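Local coordinates for glucokinase (Leishmania braziliensis MHOM/BR/75/M2904, PDB 6EDI), which probably phosphorylates D-glucose with ATP as a glucokinase of the actin-like ATPase superfamily, and is a dimer crystallised in an open conformation, at residues Gly55-Ser60 / Gly403-Gly408; Ser217-Val222 / Tyr228-Leu233. One frame throughout, in Å; residues are numbered along the deposited sequence.

Each contact involves one of the two six-stranded mixed sheets of an actin-like ATPase fold. Contact 1 packs the C-terminal helix 399-409 on strand 51-58 of the sheet that begins with strand 16-20; contact 2 is the hairpin 214-222/227-233 at one edge, within this chain, of the sheet that begins with strand 178-182. Their centres are about 17 Å apart and their nearest atoms about 7 Å, without touching. In sequence, the hairpin falls between the two halves of contact 1, which are 343 residues apart. The second subunit borders both places: F407, in helix 399-409, packs on V224 of that chain, and the hairpin on its L231, I229 and V222.

Contact 1: residues Gly55-Ser60 / Gly403-Gly408; sequences GFSQAS and GCLGFG
L405, on the C-terminal helix 399-409, packs against S57 near the end of strand 51-58, joining that helix to the mixed sheet of one lobe of the actin-like ATPase fold. The contact is small, with 127 Å² buried over both sides, and no hydrogen bond crosses it. Strand and helix come nearest at S57 and L405, whose CA atoms are 6.4 Å apart.

The apolar part is the work of one leucine. With CG anti to the backbone N (chi1 180°), L405 extends from the helix toward the strand, and CD1 does most of the touching. L405 CD1 lies 3.7 Å from S57 CB and also borders the strand backbone, with Q58 C at 3.8 Å and A59 N at 4.2 Å from it. The CB of Q58 points away from the helix, and its NE2 is hydrogen-bonded to S35 O.

The polar part belongs to S57. Its hydroxyl sits between the backbone N and the carbonyl carbon (chi1 60°) and is hydrogen-bonded to Y42 O on the adjoining strand 41-48, which satisfies a buried polar atom beside the leucine. On the helix side C404 touches V44 of that same strand, widening the footprint of the helix. S57 OG also touches leucine carbon at two points, 3.4 Å from L405 CD1 and 3.4 Å from L405 CB.

Contact 2: residues Ser217-Val222 / Tyr228-Leu233; sequences SLIHYV and YIVLAL
The beta hairpin 214-222/227-233 forms one edge, within this chain, of a six-stranded mixed sheet, and its two strands run antiparallel at 154°. Four backbone hydrogen bonds tie the L218-L231 and H220-I229 pairs; the shortest runs from H220 N to I229 O at 2.7 Å. The carbonyl L218 O, besides accepting from L231 N, has V230 CA at 3.2 Å in a CA-H...O contact.

On the face with S217, I219, Y221, Y228 and V230, two tyrosines form a T-shaped stack. Y221 turns its edge to the face of Y228, with centroids 5.1 Å apart and planes at 62°; Y221 CD1 sits over the centre of the Y228 ring. The Y228 ring leans back beside its own backbone N (chi1 -59°), which brings Y228 CD2 within 3.6 Å of I219 CG2. Next along, I219 CG1 meets V230 CG2 at 3.9 Å. Helix 157-170 covers this face through A162 and L166.

The other face carries L218, H220, I229 and L231. Here I229 CG2 touches the edge of the H220 imidazole, and H220 also packs on L231 of the second subunit.

Both phenol hydroxyls have polar partners, Y221 OH at D226 OD1 and Y228 OH at G201 O. The stacked rings are thus held at their outer ends as well as by each other, which should restrict their rotation.

Contact 1: residues Gly55-Ser60 / Gly403-Gly408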
loop_
_atom_site.group_PDB
_atom_site.type_symbol
_atom_site.label_atom_id
_atom_site.label_comp_id
_atom_site.label_asym_id
_atom_site.label_seq_id
_atom_site.Cartn_x
_atom_site.Cartn_y
_atom_site.Cartn_z
ATOM N N GLY A 55 27.983 6.533 5.749
ATOM C CA GLY A 55 28.940 5.447 5.802
ATOM C C GLY A 55 28.669 4.312 4.835
ATOM O O GLY A 55 28.094 4.506 3.774
ATOM N N PHE A 56 29.100 3.120 5.227
ATOM C CA PHE A 56 29.134 1.971 4.336
ATOM C C PHE A 56 28.680 0.746 5.097
ATOM O O PHE A 56 28.924 0.624 6.299
ATOM C CB PHE A 56 30.563 1.766 3.824
ATOM C CG PHE A 56 31.104 2.946 3.104
ATOM C CD1 PHE A 56 30.822 3.140 1.765
ATOM C CD2 PHE A 56 31.864 3.893 3.783
ATOM C CE1 PHE A 56 31.304 4.249 1.095
ATOM C CE2 PHE A 56 32.357 5.006 3.133
ATOM C CZ PHE A 56 32.084 5.190 1.788
ATOM N N SER A 57 28.015 -0.164 4.398
ATOM C CA SER A 57 27.547 -1.389 5.023
ATOM C C SER A 57 27.854 -2.567 4.116
ATOM O O SER A 57 28.001 -2.411 2.905
ATOM C CB SER A 57 26.041 -1.332 5.261
ATOM O OG SER A 57 25.373 -1.165 4.026
ATOM N N GLN A 58 27.948 -3.749 4.706
ATOM C CA GLN A 58 28.086 -4.959 3.916
ATOM C C GLN A 58 27.546 -6.103 4.749
ATOM O O GLN A 58 27.364 -5.957 5.960
ATOM C CB GLN A 58 29.560 -5.194 3.583
ATOM C CG GLN A 58 30.435 -5.198 4.819
ATOM C CD GLN A 58 31.850 -5.655 4.540
ATOM O OE1 GLN A 58 32.607 -5.943 5.467
ATOM N NE2 GLN A 58 32.218 -5.733 3.259
ATOM N N ALA A 59 27.262 -7.227 4.101
ATOM C CA ALA A 59 26.923 -8.451 4.814
ATOM C C ALA A 59 28.147 -9.364 4.956
ATOM O O ALA A 59 29.291 -8.911 4.926
ATOM C CB ALA A 59 25.804 -9.184 4.096
ATOM N N SER A 60 27.877 -10.656 5.123
ATOM C CA SER A 60 28.882 -11.722 5.113
ATOM C C SER A 60 28.085 -13.027 5.042
ATOM O O SER A 60 27.109 -13.186 5.770
ATOM C CB SER A 60 29.755 -11.693 6.374
ATOM O OG SER A 60 30.437 -10.460 6.519
ATOM N N GLY A 403 18.629 -0.281 6.712
ATOM C CA GLY A 403 17.644 -0.218 5.647
ATOM C C GLY A 403 18.208 0.303 4.350
ATOM O O GLY A 403 17.704 -0.015 3.261
ATOM N N CYS A 404 19.261 1.113 4.459
ATOM C CA CYS A 404 19.942 1.564 3.265
ATOM C C CYS A 404 20.576 0.351 2.580
ATOM O O CYS A 404 20.599 0.274 1.352
ATOM C CB CYS A 404 20.972 2.652 3.591
ATOM S SG CYS A 404 20.238 4.263 4.030
ATOM N N LEU A 405 21.051 -0.614 3.372
ATOM C CA LEU A 405 21.524 -1.878 2.808
ATOM C C LEU A 405 20.356 -2.695 2.250
ATOM O O LEU A 405 20.441 -3.276 1.152
ATOM C CB LEU A 405 22.296 -2.697 3.856
ATOM C CG LEU A 405 22.860 -4.069 3.439
ATOM C CD1 LEU A 405 24.207 -4.355 4.092
ATOM C CD2 LEU A 405 21.890 -5.195 3.767
ATOM N N GLY A 406 19.269 -2.747 3.020
ATOM C CA GLY A 406 18.108 -3.525 2.639
ATOM C C GLY A 406 17.610 -3.084 1.278
ATOM O O GLY A 406 17.308 -3.913 0.426
ATOM N N PHE A 407 17.557 -1.772 1.078
ATOM C CA PHE A 407 17.204 -1.194 -0.200
ATOM C C PHE A 407 18.090 -1.744 -1.311
ATOM O O PHE A 407 17.594 -2.297 -2.294
ATOM C CB PHE A 407 17.337 0.319 -0.151
ATOM C CG PHE A 407 17.243 0.967 -1.502
ATOM C CD1 PHE A 407 15.998 1.189 -2.090
ATOM C CD2 PHE A 407 18.390 1.327 -2.197
ATOM C CE1 PHE A 407 15.899 1.786 -3.339
ATOM C CE2 PHE A 407 18.303 1.922 -3.451
ATOM C CZ PHE A 407 17.059 2.156 -4.019
ATOM N N GLY A 408 19.398 -1.588 -1.141
ATOM C CA GLY A 408 20.354 -2.033 -2.140
ATOM C C GLY A 408 20.244 -3.506 -2.478
ATOM O O GLY A 408 20.399 -3.889 -3.633
#

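Contact 2: residues Ser217-Val222 / Tyr228-Leu233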
loop_
_atom_site.group_PDB
_atom_site.type_symbol
_atom_site.label_atom_id
_atom_site.label_comp_id
_atom_site.label_asym_id
_atom_site.label_seq_id
_atom_site.Cartn_x
_atom_site.Cartn_y
_atom_site.Cartn_z
ATOM N N SER A 217 4.893 1.814 7.076
ATOM C CA SER A 217 5.426 1.452 5.768
ATOM C C SER A 217 5.108 -0.012 5.511
ATOM O O SER A 217 4.769 -0.771 6.432
ATOM C CB SER A 217 6.942 1.704 5.683
ATOM O OG SER A 217 7.634 1.052 6.736
ATOM N N LEU A 218 5.189 -0.425 4.257
ATOM C CA LEU A 218 4.836 -1.797 3.939
ATOM C C LEU A 218 5.943 -2.427 3.130
ATOM O O LEU A 218 6.362 -1.870 2.099
ATOM C CB LEU A 218 3.518 -1.846 3.164
ATOM C CG LEU A 218 3.087 -3.221 2.651
ATOM C CD1 LEU A 218 2.363 -4.023 3.736
ATOM C CD2 LEU A 218 2.273 -3.110 1.372
ATOM N N ILE A 219 6.422 -3.577 3.597
ATOM C CA ILE A 219 7.335 -4.371 2.799
ATOM C C ILE A 219 6.438 -5.280 1.965
ATOM O O ILE A 219 5.759 -6.169 2.491
ATOM C CB ILE A 219 8.287 -5.227 3.634
ATOM C CG1 ILE A 219 8.959 -4.405 4.740
ATOM C CG2 ILE A 219 9.354 -5.874 2.720
ATOM C CD1 ILE A 219 9.889 -5.203 5.612
ATOM N N HIS A 220 6.397 -5.024 0.665
ATOM C CA HIS A 220 5.556 -5.837 -0.227
ATOM C C HIS A 220 6.409 -6.918 -0.866
ATOM O O HIS A 220 7.471 -6.620 -1.411
ATOM C CB HIS A 220 4.918 -4.955 -1.295
ATOM C CG HIS A 220 4.172 -5.726 -2.351
ATOM N ND1 HIS A 220 3.019 -6.423 -2.082
ATOM C CD2 HIS A 220 4.418 -5.891 -3.671
ATOM C CE1 HIS A 220 2.582 -6.996 -3.193
ATOM N NE2 HIS A 220 3.408 -6.683 -4.170
ATOM N N TYR A 221 5.974 -8.175 -0.766
ATOM C CA TYR A 221 6.696 -9.271 -1.399
ATOM C C TYR A 221 6.178 -9.469 -2.810
ATOM O O TYR A 221 4.970 -9.467 -3.032
ATOM C CB TYR A 221 6.566 -10.584 -0.619
ATOM C CG TYR A 221 7.181 -11.739 -1.375
ATOM C CD1 TYR A 221 8.553 -11.850 -1.518
ATOM C CD2 TYR A 221 6.383 -12.703 -1.974
ATOM C CE1 TYR A 221 9.119 -12.888 -2.224
ATOM C CE2 TYR A 221 6.942 -13.746 -2.686
ATOM C CZ TYR A 221 8.308 -13.834 -2.803
ATOM O OH TYR A 221 8.871 -14.867 -3.503
ATOM N N VAL A 222 7.109 -9.634 -3.746
ATOM C CA VAL A 222 6.808 -9.733 -5.174
ATOM C C VAL A 222 7.172 -11.124 -5.704
ATOM O O VAL A 222 8.349 -11.427 -5.938
ATOM C CB VAL A 222 7.590 -8.672 -5.990
ATOM C CG1 VAL A 222 7.266 -8.819 -7.460
ATOM C CG2 VAL A 222 7.288 -7.244 -5.509
ATOM N N TYR A 228 11.470 -8.037 -2.694
ATOM C CA TYR A 228 10.578 -7.190 -1.916
ATOM C C TYR A 228 10.734 -5.726 -2.317
ATOM O O TYR A 228 11.809 -5.302 -2.756
ATOM C CB TYR A 228 10.931 -7.291 -0.428
ATOM C CG TYR A 228 10.856 -8.665 0.206
ATOM C CD1 TYR A 228 11.872 -9.608 0.027
ATOM C CD2 TYR A 228 9.811 -8.990 1.045
ATOM C CE1 TYR A 228 11.805 -10.863 0.644
ATOM C CE2 TYR A 228 9.739 -10.230 1.674
ATOM C CZ TYR A 228 10.733 -11.151 1.474
ATOM O OH TYR A 228 10.625 -12.376 2.104
ATOM N N ILE A 229 9.680 -4.934 -2.132
ATOM C CA ILE A 229 9.806 -3.498 -2.306
ATOM C C ILE A 229 9.072 -2.855 -1.148
ATOM O O ILE A 229 8.031 -3.342 -0.721
ATOM C CB ILE A 229 9.252 -3.009 -3.677
ATOM C CG1 ILE A 229 9.429 -1.494 -3.832
ATOM C CG2 ILE A 229 7.783 -3.444 -3.888
ATOM C CD1 ILE A 229 9.298 -1.006 -5.274
ATOM N N VAL A 230 9.635 -1.788 -0.604
ATOM C CA VAL A 230 8.976 -1.102 0.496
ATOM C C VAL A 230 8.223 0.118 -0.014
ATOM O O VAL A 230 8.715 0.859 -0.870
ATOM C CB VAL A 230 9.963 -0.679 1.597
ATOM C CG1 VAL A 230 9.241 0.181 2.648
ATOM C CG2 VAL A 230 10.601 -1.911 2.247
ATOM N N LEU A 231 7.014 0.312 0.501
ATOM C CA LEU A 231 6.251 1.503 0.202
ATOM C C LEU A 231 6.153 2.287 1.490
ATOM O O LEU A 231 5.718 1.741 2.510
ATOM C CB LEU A 231 4.845 1.155 -0.291
ATOM C CG LEU A 231 4.694 0.757 -1.761
ATOM C CD1 LEU A 231 5.320 -0.607 -2.010
ATOM C CD2 LEU A 231 3.231 0.752 -2.216
ATOM N N ALA A 232 6.581 3.545 1.426
ATOM C CA ALA A 232 6.369 4.548 2.476
ATOM C C ALA A 232 4.862 4.796 2.606
ATOM O O ALA A 232 4.162 4.846 1.594
ATOM C CB ALA A 232 7.074 5.847 2.089
ATOM N N LEU A 233 4.366 4.972 3.832
ATOM C CA LEU A 233 2.926 5.147 4.067
ATOM C C LEU A 233 2.609 6.252 5.081
ATOM O O LEU A 233 3.488 6.712 5.808
ATOM C CB LEU A 233 2.318 3.835 4.561
ATOM C CG LEU A 233 2.347 2.618 3.640
ATOM C CD1 LEU A 233 1.837 1.398 4.373
ATOM C CD2 LEU A 233 1.503 2.876 2.399
#